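Local coordinates for protein sulfotransferase (Mycobacterium tuberculosis, PDB 2ZQ5) that probably transfers a sulfuryl group from the donor PAPS to an acceptor, as a member of the P-loop-related sulfotransferase family, at residues P93-G98 with P233-A238; V100-T105 with V252-P257; T292-L297 with K378-G383. All coordinates share one frame; numbering follows the deposited sequence.

Contact 1 of 3, residues P93-G98 with P233-A238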
loop_
_atom_site.group_PDB
_atom_site.type_symbol
_atom_site.label_atom_id
_atom_site.label_comp_id
_atom_site.label_asym_id
_atom_site.label_seq_id
_atom_site.Cartn_x
_atom_site.Cartn_y
_atom_site.Cartn_z
ATOM N N PRO A 93 9.719 14.367 0.256
ATOM C CA PRO A 93 9.641 12.913 0.086
ATOM C C PRO A 93 9.156 12.582 -1.320
ATOM O O PRO A 93 8.463 13.388 -1.947
ATOM C CB PRO A 93 8.629 12.497 1.151
ATOM C CG PRO A 93 7.705 13.700 1.212
ATOM C CD PRO A 93 8.701 14.842 1.211
ATOM N N ILE A 94 9.529 11.407 -1.814
ATOM C CA ILE A 94 9.099 10.960 -3.133
ATOM C C ILE A 94 7.999 9.918 -2.970
ATOM O O ILE A 94 8.143 8.962 -2.201
ATOM C CB ILE A 94 10.257 10.326 -3.931
ATOM C CG1 ILE A 94 11.315 11.386 -4.241
ATOM C CG2 ILE A 94 9.727 9.705 -5.221
ATOM C CD1 ILE A 94 12.542 10.844 -4.946
ATOM N N PHE A 95 6.899 10.122 -3.689
ATOM C CA PHE A 95 5.766 9.206 -3.667
ATOM C C PHE A 95 5.552 8.618 -5.052
ATOM O O PHE A 95 5.369 9.354 -6.025
ATOM C CB PHE A 95 4.494 9.941 -3.243
ATOM C CG PHE A 95 4.407 10.211 -1.769
ATOM C CD1 PHE A 95 3.696 9.353 -0.938
ATOM C CD2 PHE A 95 5.031 11.322 -1.210
ATOM C CE1 PHE A 95 3.607 9.598 0.435
ATOM C CE2 PHE A 95 4.947 11.574 0.163
ATOM C CZ PHE A 95 4.234 10.711 0.982
ATOM N N VAL A 96 5.593 7.294 -5.142
ATOM C CA VAL A 96 5.365 6.608 -6.402
ATOM C C VAL A 96 3.960 6.023 -6.357
ATOM O O VAL A 96 3.536 5.481 -5.336
ATOM C CB VAL A 96 6.362 5.443 -6.611
ATOM C CG1 VAL A 96 6.039 4.701 -7.908
ATOM C CG2 VAL A 96 7.786 5.971 -6.644
ATOM N N THR A 97 3.225 6.144 -7.454
ATOM C CA THR A 97 1.890 5.579 -7.486
ATOM C C THR A 97 1.513 5.202 -8.910
ATOM O O THR A 97 2.194 5.581 -9.871
ATOM C CB THR A 97 0.844 6.547 -6.864
ATOM O OG1 THR A 97 -0.378 5.838 -6.635
ATOM C CG2 THR A 97 0.576 7.732 -7.778
ATOM N N GLY A 98 0.436 4.437 -9.028
ATOM C CA GLY A 98 -0.029 3.968 -10.317
ATOM C C GLY A 98 -0.637 2.597 -10.099
ATOM O O GLY A 98 -0.607 2.077 -8.985
ATOM N N PRO A 233 -0.941 2.368 -4.132
ATOM C CA PRO A 233 -2.045 2.751 -5.014
ATOM C C PRO A 233 -2.944 3.858 -4.434
ATOM O O PRO A 233 -3.567 4.601 -5.184
ATOM C CB PRO A 233 -2.812 1.442 -5.191
ATOM C CG PRO A 233 -1.732 0.411 -5.127
ATOM C CD PRO A 233 -0.890 0.901 -3.964
ATOM N N SER A 234 -3.010 3.975 -3.107
ATOM C CA SER A 234 -3.881 4.980 -2.489
ATOM C C SER A 234 -3.557 6.416 -2.881
ATOM O O SER A 234 -4.431 7.280 -2.884
ATOM C CB SER A 234 -3.836 4.873 -0.961
ATOM O OG SER A 234 -2.597 5.344 -0.455
ATOM N N HIS A 235 -2.303 6.671 -3.223
ATOM C CA HIS A 235 -1.893 8.018 -3.576
ATOM C C HIS A 235 -2.648 8.571 -4.780
ATOM O O HIS A 235 -2.734 9.783 -4.963
ATOM C CB HIS A 235 -0.374 8.029 -3.750
ATOM C CG HIS A 235 0.346 7.582 -2.514
ATOM N ND1 HIS A 235 1.462 6.774 -2.535
ATOM C CD2 HIS A 235 0.049 7.779 -1.209
ATOM C CE1 HIS A 235 1.815 6.485 -1.293
ATOM N NE2 HIS A 235 0.973 7.082 -0.470
ATOM N N LEU A 236 -3.225 7.681 -5.582
ATOM C CA LEU A 236 -4.018 8.106 -6.734
ATOM C C LEU A 236 -5.331 8.719 -6.255
ATOM O O LEU A 236 -5.816 9.707 -6.816
ATOM C CB LEU A 236 -4.367 6.910 -7.621
ATOM C CG LEU A 236 -3.248 6.235 -8.406
ATOM C CD1 LEU A 236 -3.771 4.953 -9.038
ATOM C CD2 LEU A 236 -2.729 7.188 -9.477
ATOM N N PHE A 237 -5.888 8.117 -5.204
ATOM C CA PHE A 237 -7.171 8.513 -4.628
ATOM C C PHE A 237 -7.107 9.617 -3.583
ATOM O O PHE A 237 -8.101 10.316 -3.348
ATOM C CB PHE A 237 -7.829 7.303 -3.946
ATOM C CG PHE A 237 -8.065 6.123 -4.851
ATOM C CD1 PHE A 237 -9.327 5.892 -5.392
ATOM C CD2 PHE A 237 -7.040 5.224 -5.134
ATOM C CE1 PHE A 237 -9.563 4.781 -6.198
ATOM C CE2 PHE A 237 -7.267 4.111 -5.943
ATOM C CZ PHE A 237 -8.534 3.891 -6.474
ATOM N N ALA A 238 -5.949 9.768 -2.951
ATOM C CA ALA A 238 -5.803 10.724 -1.859
ATOM C C ALA A 238 -4.743 11.789 -2.055
ATOM O O ALA A 238 -4.089 12.199 -1.097
ATOM C CB ALA A 238 -5.522 9.958 -0.568
#

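Contact 2 of 3, residues V100-T105 with V252-P257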
loop_
_atom_site.group_PDB
_atom_site.type_symbol
_atom_site.label_atom_id
_atom_site.label_comp_id
_atom_site.label_asym_id
_atom_site.label_seq_id
_atom_site.Cartn_x
_atom_site.Cartn_y
_atom_site.Cartn_z
ATOM N N VAL A 100 -1.194 -1.563 -10.429
ATOM C CA VAL A 100 -0.286 -2.689 -10.336
ATOM C C VAL A 100 -0.021 -3.051 -11.798
ATOM O O VAL A 100 -0.862 -2.791 -12.665
ATOM C CB VAL A 100 -0.937 -3.882 -9.596
ATOM C CG1 VAL A 100 -2.169 -4.351 -10.342
ATOM C CG2 VAL A 100 0.066 -5.016 -9.452
ATOM N N ARG A 101 1.149 -3.618 -12.070
ATOM C CA ARG A 101 1.548 -4.013 -13.421
ATOM C C ARG A 101 1.957 -2.834 -14.310
ATOM O O ARG A 101 1.968 -2.957 -15.536
ATOM C CB ARG A 101 0.422 -4.796 -14.116
ATOM C CG ARG A 101 -0.086 -6.011 -13.354
ATOM C CD ARG A 101 1.008 -7.028 -13.084
ATOM N NE ARG A 101 0.467 -8.223 -12.440
ATOM C CZ ARG A 101 1.204 -9.169 -11.866
ATOM N NH1 ARG A 101 2.526 -9.065 -11.847
ATOM N NH2 ARG A 101 0.617 -10.221 -11.311
ATOM N N THR A 102 2.290 -1.694 -13.704
ATOM C CA THR A 102 2.715 -0.528 -14.484
ATOM C C THR A 102 4.143 -0.096 -14.157
ATOM O O THR A 102 4.608 0.941 -14.633
ATOM C CB THR A 102 1.784 0.693 -14.277
ATOM O OG1 THR A 102 1.848 1.131 -12.913
ATOM C CG2 THR A 102 0.353 0.336 -14.629
ATOM N N GLY A 103 4.827 -0.886 -13.335
ATOM C CA GLY A 103 6.203 -0.573 -12.988
ATOM C C GLY A 103 6.444 0.133 -11.666
ATOM O O GLY A 103 7.569 0.551 -11.393
ATOM N N THR A 104 5.418 0.261 -10.834
ATOM C CA THR A 104 5.601 0.944 -9.554
ATOM C C THR A 104 6.601 0.226 -8.651
ATOM O O THR A 104 7.387 0.871 -7.958
ATOM C CB THR A 104 4.273 1.101 -8.778
ATOM O OG1 THR A 104 3.729 -0.189 -8.478
ATOM C CG2 THR A 104 3.275 1.922 -9.584
ATOM N N THR A 105 6.578 -1.103 -8.653
ATOM C CA THR A 105 7.501 -1.863 -7.817
ATOM C C THR A 105 8.946 -1.656 -8.249
ATOM O O THR A 105 9.822 -1.435 -7.415
ATOM C CB THR A 105 7.180 -3.366 -7.853
ATOM O OG1 THR A 105 5.845 -3.573 -7.376
ATOM C CG2 THR A 105 8.151 -4.143 -6.971
ATOM N N VAL A 252 5.550 10.735 -8.457
ATOM C CA VAL A 252 5.830 10.073 -9.726
ATOM C C VAL A 252 4.722 9.070 -10.022
ATOM O O VAL A 252 4.459 8.177 -9.218
ATOM C CB VAL A 252 7.170 9.297 -9.687
ATOM C CG1 VAL A 252 7.432 8.641 -11.035
ATOM C CG2 VAL A 252 8.305 10.234 -9.318
ATOM N N GLN A 253 4.079 9.224 -11.174
ATOM C CA GLN A 253 3.009 8.320 -11.576
ATOM C C GLN A 253 3.437 7.483 -12.774
ATOM O O GLN A 253 3.945 8.013 -13.765
ATOM C CB GLN A 253 1.745 9.099 -11.941
ATOM C CG GLN A 253 0.606 8.204 -12.422
ATOM C CD GLN A 253 -0.624 8.984 -12.819
ATOM O OE1 GLN A 253 -0.527 10.097 -13.331
ATOM N NE2 GLN A 253 -1.796 8.395 -12.601
ATOM N N THR A 254 3.231 6.175 -12.677
ATOM C CA THR A 254 3.574 5.277 -13.769
ATOM C C THR A 254 2.358 5.141 -14.677
ATOM O O THR A 254 1.217 5.271 -14.229
ATOM C CB THR A 254 3.984 3.889 -13.248
ATOM O OG1 THR A 254 2.961 3.381 -12.384
ATOM C CG2 THR A 254 5.298 3.975 -12.493
ATOM N N HIS A 255 2.606 4.877 -15.954
ATOM C CA HIS A 255 1.533 4.750 -16.928
ATOM C C HIS A 255 1.720 3.560 -17.853
ATOM O O HIS A 255 2.839 3.221 -18.235
ATOM C CB HIS A 255 1.456 6.011 -17.791
ATOM C CG HIS A 255 1.103 7.248 -17.029
ATOM N ND1 HIS A 255 -0.198 7.583 -16.720
ATOM C CD2 HIS A 255 1.880 8.227 -16.510
ATOM C CE1 HIS A 255 -0.207 8.718 -16.044
ATOM N NE2 HIS A 255 1.041 9.130 -15.903
ATOM N N ARG A 256 0.603 2.938 -18.213
ATOM C CA ARG A 256 0.594 1.809 -19.132
ATOM C C ARG A 256 -0.856 1.655 -19.570
ATOM O O ARG A 256 -1.757 1.672 -18.736
ATOM C CB ARG A 256 1.077 0.538 -18.435
ATOM C CG ARG A 256 1.381 -0.597 -19.397
ATOM C CD ARG A 256 1.862 -1.818 -18.655
ATOM N NE ARG A 256 2.289 -2.871 -19.568
ATOM C CZ ARG A 256 2.751 -4.055 -19.178
ATOM N NH1 ARG A 256 2.843 -4.346 -17.887
ATOM N NH2 ARG A 256 3.133 -4.949 -20.081
ATOM N N PRO A 257 -1.105 1.532 -20.884
ATOM C CA PRO A 257 -2.482 1.384 -21.364
ATOM C C PRO A 257 -3.187 0.293 -20.570
ATOM O O PRO A 257 -2.804 -0.871 -20.624
ATOM C CB PRO A 257 -2.293 1.030 -22.834
ATOM C CG PRO A 257 -1.052 1.797 -23.190
ATOM C CD PRO A 257 -0.152 1.512 -22.008
#

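Contact 3 of 3, residues T292-L297 with K378-G383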
loop_
_atom_site.group_PDB
_atom_site.type_symbol
_atom_site.label_atom_id
_atom_site.label_comp_id
_atom_site.label_asym_id
_atom_site.label_seq_id
_atom_site.Cartn_x
_atom_site.Cartn_y
_atom_site.Cartn_z
ATOM N N THR A 292 -12.926 0.563 -9.505
ATOM C CA THR A 292 -11.861 1.022 -8.623
ATOM C C THR A 292 -10.754 1.811 -9.303
ATOM O O THR A 292 -10.455 2.940 -8.911
ATOM C CB THR A 292 -11.205 -0.162 -7.885
ATOM O OG1 THR A 292 -12.175 -0.783 -7.039
ATOM C CG2 THR A 292 -10.024 0.309 -7.038
ATOM N N TRP A 293 -10.145 1.225 -10.326
ATOM C CA TRP A 293 -9.033 1.885 -10.987
ATOM C C TRP A 293 -9.370 3.040 -11.914
ATOM O O TRP A 293 -8.529 3.917 -12.128
ATOM C CB TRP A 293 -8.160 0.827 -11.665
ATOM C CG TRP A 293 -7.725 -0.186 -10.645
ATOM C CD1 TRP A 293 -8.069 -1.505 -10.599
ATOM C CD2 TRP A 293 -7.017 0.084 -9.426
ATOM N NE1 TRP A 293 -7.634 -2.071 -9.422
ATOM C CE2 TRP A 293 -6.985 -1.116 -8.683
ATOM C CE3 TRP A 293 -6.414 1.230 -8.885
ATOM C CZ2 TRP A 293 -6.376 -1.207 -7.427
ATOM C CZ3 TRP A 293 -5.807 1.141 -7.635
ATOM C CH2 TRP A 293 -5.794 -0.070 -6.921
ATOM N N SER A 294 -10.581 3.069 -12.462
ATOM C CA SER A 294 -10.934 4.208 -13.302
ATOM C C SER A 294 -11.168 5.392 -12.363
ATOM O O SER A 294 -10.865 6.532 -12.706
ATOM C CB SER A 294 -12.174 3.916 -14.160
ATOM O OG SER A 294 -13.319 3.604 -13.391
ATOM N N ARG A 295 -11.696 5.119 -11.170
ATOM C CA ARG A 295 -11.909 6.182 -10.188
ATOM C C ARG A 295 -10.551 6.692 -9.710
ATOM O O ARG A 295 -10.331 7.896 -9.609
ATOM C CB ARG A 295 -12.718 5.673 -8.986
ATOM C CG ARG A 295 -14.214 5.633 -9.227
ATOM C CD ARG A 295 -15.014 5.372 -7.952
ATOM N NE ARG A 295 -14.931 3.987 -7.491
ATOM C CZ ARG A 295 -14.174 3.564 -6.483
ATOM N NH1 ARG A 295 -13.411 4.411 -5.802
ATOM N NH2 ARG A 295 -14.197 2.280 -6.147
ATOM N N GLY A 296 -9.637 5.770 -9.425
ATOM C CA GLY A 296 -8.315 6.160 -8.966
ATOM C C GLY A 296 -7.595 7.074 -9.940
ATOM O O GLY A 296 -7.091 8.129 -9.560
ATOM N N LEU A 297 -7.539 6.670 -11.205
ATOM C CA LEU A 297 -6.858 7.479 -12.205
ATOM C C LEU A 297 -7.559 8.816 -12.447
ATOM O O LEU A 297 -6.900 9.845 -12.613
ATOM C CB LEU A 297 -6.729 6.694 -13.512
ATOM C CG LEU A 297 -5.767 5.501 -13.433
ATOM C CD1 LEU A 297 -5.842 4.683 -14.716
ATOM C CD2 LEU A 297 -4.348 6.003 -13.196
ATOM N N LYS A 378 -10.889 0.124 -22.950
ATOM C CA LYS A 378 -10.422 1.348 -23.595
ATOM C C LYS A 378 -11.418 2.483 -23.382
ATOM O O LYS A 378 -11.028 3.642 -23.232
ATOM C CB LYS A 378 -10.198 1.124 -25.093
ATOM C CG LYS A 378 -8.969 0.280 -25.403
ATOM C CD LYS A 378 -8.723 0.161 -26.904
ATOM C CE LYS A 378 -9.826 -0.627 -27.590
ATOM N NZ LYS A 378 -9.568 -0.795 -29.050
ATOM N N GLU A 379 -12.704 2.141 -23.365
ATOM C CA GLU A 379 -13.762 3.124 -23.152
ATOM C C GLU A 379 -13.748 3.671 -21.720
ATOM O O GLU A 379 -13.744 4.884 -21.512
ATOM C CB GLU A 379 -15.126 2.484 -23.449
ATOM C CG GLU A 379 -16.335 3.269 -22.942
ATOM C CD GLU A 379 -16.720 4.440 -23.826
ATOM O OE1 GLU A 379 -15.960 4.791 -24.754
ATOM O OE2 GLU A 379 -17.800 5.022 -23.587
ATOM N N ARG A 380 -13.734 2.772 -20.737
ATOM C CA ARG A 380 -13.742 3.174 -19.333
ATOM C C ARG A 380 -12.505 3.988 -18.961
ATOM O O ARG A 380 -12.576 4.901 -18.139
ATOM C CB ARG A 380 -13.832 1.932 -18.435
ATOM C CG ARG A 380 -14.138 2.229 -16.965
ATOM C CD ARG A 380 -15.510 2.878 -16.817
ATOM N NE ARG A 380 -15.924 3.047 -15.428
ATOM C CZ ARG A 380 -16.408 2.075 -14.659
ATOM N NH1 ARG A 380 -16.546 0.847 -15.140
ATOM N NH2 ARG A 380 -16.760 2.336 -13.408
ATOM N N PHE A 381 -11.376 3.662 -19.581
ATOM C CA PHE A 381 -10.133 4.357 -19.287
ATOM C C PHE A 381 -9.705 5.398 -20.314
ATOM O O PHE A 381 -8.536 5.778 -20.372
ATOM C CB PHE A 381 -9.028 3.322 -19.059
ATOM C CG PHE A 381 -9.209 2.539 -17.789
ATOM C CD1 PHE A 381 -8.635 2.980 -16.602
ATOM C CD2 PHE A 381 -10.025 1.410 -17.759
ATOM C CE1 PHE A 381 -8.873 2.316 -15.400
ATOM C CE2 PHE A 381 -10.274 0.734 -16.563
ATOM C CZ PHE A 381 -9.697 1.190 -15.379
ATOM N N ALA A 382 -10.657 5.874 -21.109
ATOM C CA ALA A 382 -10.357 6.891 -22.110
ATOM C C ALA A 382 -9.747 8.114 -21.421
ATOM O O ALA A 382 -10.326 8.653 -20.476
ATOM C CB ALA A 382 -11.632 7.282 -22.852
ATOM N N GLY A 383 -8.575 8.534 -21.890
ATOM C CA GLY A 383 -7.904 9.690 -21.318
ATOM C C GLY A 383 -7.209 9.456 -19.987
ATOM O O GLY A 383 -6.660 10.390 -19.402
HETATM O O HOH W 1 -15.430 5.184 -12.607
#

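Contact 1 of 3, residues P93-G98 with P233-A238
Thr97 OG1 is the best-held polar side-chain atom where the two segments touch, and one hydrogen bond grips it. The acceptor is Asn232 O, just before the 233-238 segment. The hydroxyl stands anti to the backbone N (chi1 -167°), which turns it toward the start of the short helix 234-237. Pro233 O is 3.7 Å from Thr97 OG1, but this carbonyl takes its bond from Leu236 N instead. On the side of helix 234-237, Leu236 CG packs at 3.4 Å from Thr97 OG1, with His235 CB beside it. The methyl Thr97 CG2 meets Leu236 CD2 at 3.8 Å. The other branch of this leucine, CD1, rests on the backbone of Gly98. Gly98 has a phi of 147°, a backbone conformation that suits glycine.

The aromatic half of the contact is a T-shaped stack. Phe95 gives its edge to the face of His235, with the planes at 87° and the ring centroids 4.9 Å apart. The touching atom is Phe95 CD1, 3.4 Å from His235 CE1 and set toward the rim of the imidazole. Val96 O lies in the plane of the same imidazole, 3.7 Å from His235 ND1, with no hydrogen bond. No hydrogen bond crosses directly between the two segments, so buried packing joins them.

Strand 94-97 is the central strand of the parallel sheet of this P-loop-type sulfotransferase fold, between strands 227-231 and 250-255. Gly98 follows it, at the start of the loop to helix 104-111 that probably serves donor binding. Phe95 and Thr97 face helix 234-237, whereas Val96 points the other way and packs on helix 104-111. Leu236 also reaches Phe300, so the short helix is wedged between the sheet and helix 282-304.

Contact 2 of 3, residues V100-T105 with V252-P257
Two threonines make the tight part of this contact. Thr102 OG1 and Thr254 OG1 are only 2.6 Å apart, a short hydrogen bond between the two hydroxyls. Both OG1 atoms take the crowded position between their own backbone N and carbonyl carbon (chi1 64° for Thr102, 53° for Thr254). This brings them tip to tip as the side chains cross obliquely. Each has a further polar neighbour: Thr102 OG1 is hydrogen-bonded to Leu99 O, and Thr254 OG1 has a weak bond to Thr97 O. Thr104 adds its methyl at about a right angle, with CG2 3.2 Å from Thr254 OG1. Thr254 CB lies 3.3 Å from Thr102 O. That carbonyl is buried here and has no polar partner in the model.

The outer side is looser and more exposed. Arg256 CB lies against Thr102 CG2 at 3.9 Å. From there the arginine chain runs extended past the turn. Its NH1 donates to Arg101 O over 2.9 Å, with an N-H...O angle of 159°. The carbonyl lies in the guanidinium plane, and the donor lies in the carbonyl plane, so the bond is well aimed at both ends. The Arg101 side chain turns away onto Ser264 and Leu268 of helix 262-272.

Residues 100-103 form the loop after strand 94-97, and Thr104 and Thr105 begin helix 104-111. This is consistent with the 5'-phosphosulfate-binding loop of sulfotransferases, the counterpart of the P-loop. The Thr254 hydroxyl joins it to the end of strand 250-255 on the buried side, and Arg256, just beyond the strand, on the outer side. Lys231 NZ bonds to Thr104 OG1 and Thr105 OG1 and would probably favour an anionic group there, as expected for a PAPS site. Arg256 adds positive charge at the outer edge.

Contact 3 of 3, residues T292-L297 with K378-G383
The Phe381 ring is the centre of this contact. Ser294 CB sits over its face in a CH-pi contact, 4.2 Å from the Phe381 centroid and 26° off the ring normal. The ring rim meets helix 282-304 at several points. Leu297 CD1 reaches Phe381 CD1 at 3.8 Å, near the ring plane and with the side chains crossing at about a right angle. Trp293 CB approaches Phe381 CZ at 4.0 Å, while the indole leads away. Val258, Met262 and Met290 also touch Phe381. Phe381 is the first residue beyond helical geometry at the end of helix 374-380.

Next to the ring, Arg380 bends at chi2 (63°) and brings one guanidinium face over Ser294 OG. Arg380 NE is 3.4 Å from Ser294 OG, but the angle is poor and no direct hydrogen bond forms. A water joins them instead: it donates to Ser294 OG at 2.8 Å and accepts from Arg380 NH2 at 3.2 Å. Ser294 OG is itself held back on its own helix, by Met290 O and Asp291 O.

Farther out, Asp291 makes a salt bridge with Arg295 and a long, weak ion pair with Arg380. Arg295 has a second acidic partner in Glu188.

The chemistry is thus split in two. A buried aromatic ring docks the end of helix 374-380 on helix 282-304, and the exposed Arg380 lies beside it and reaches Ser294 through a water. Arg380 NH2 lies 6.4 Å from Arg295 NE, and Asp291 probably eases the repulsion between these like charges.

Overall arrangement
Contacts 1 and 2 meet in the parallel sheet, with centres about 11 Å apart. Strands 94-97 and 250-255 are neighbours there: Phe95 O is 2.8 Å from Val252 N, and Thr97 N is 3.0 Å from Val252 O, both probable hydrogen bonds. Along the chain their segments alternate. Contact 1 lies at the strand that leads into the probable PAPS-binding loop, and contact 2 lies at the loop itself. Contact 3 is more peripheral, with its centre about 16 Å from that of contact 1 and 14 Å from that of contact 2. Helix 282-304 links it to both: Phe237 CZ packs 3.2 Å from Thr292 O, and Gln253 NE2 lies 3.5 Å from Leu297 CD2.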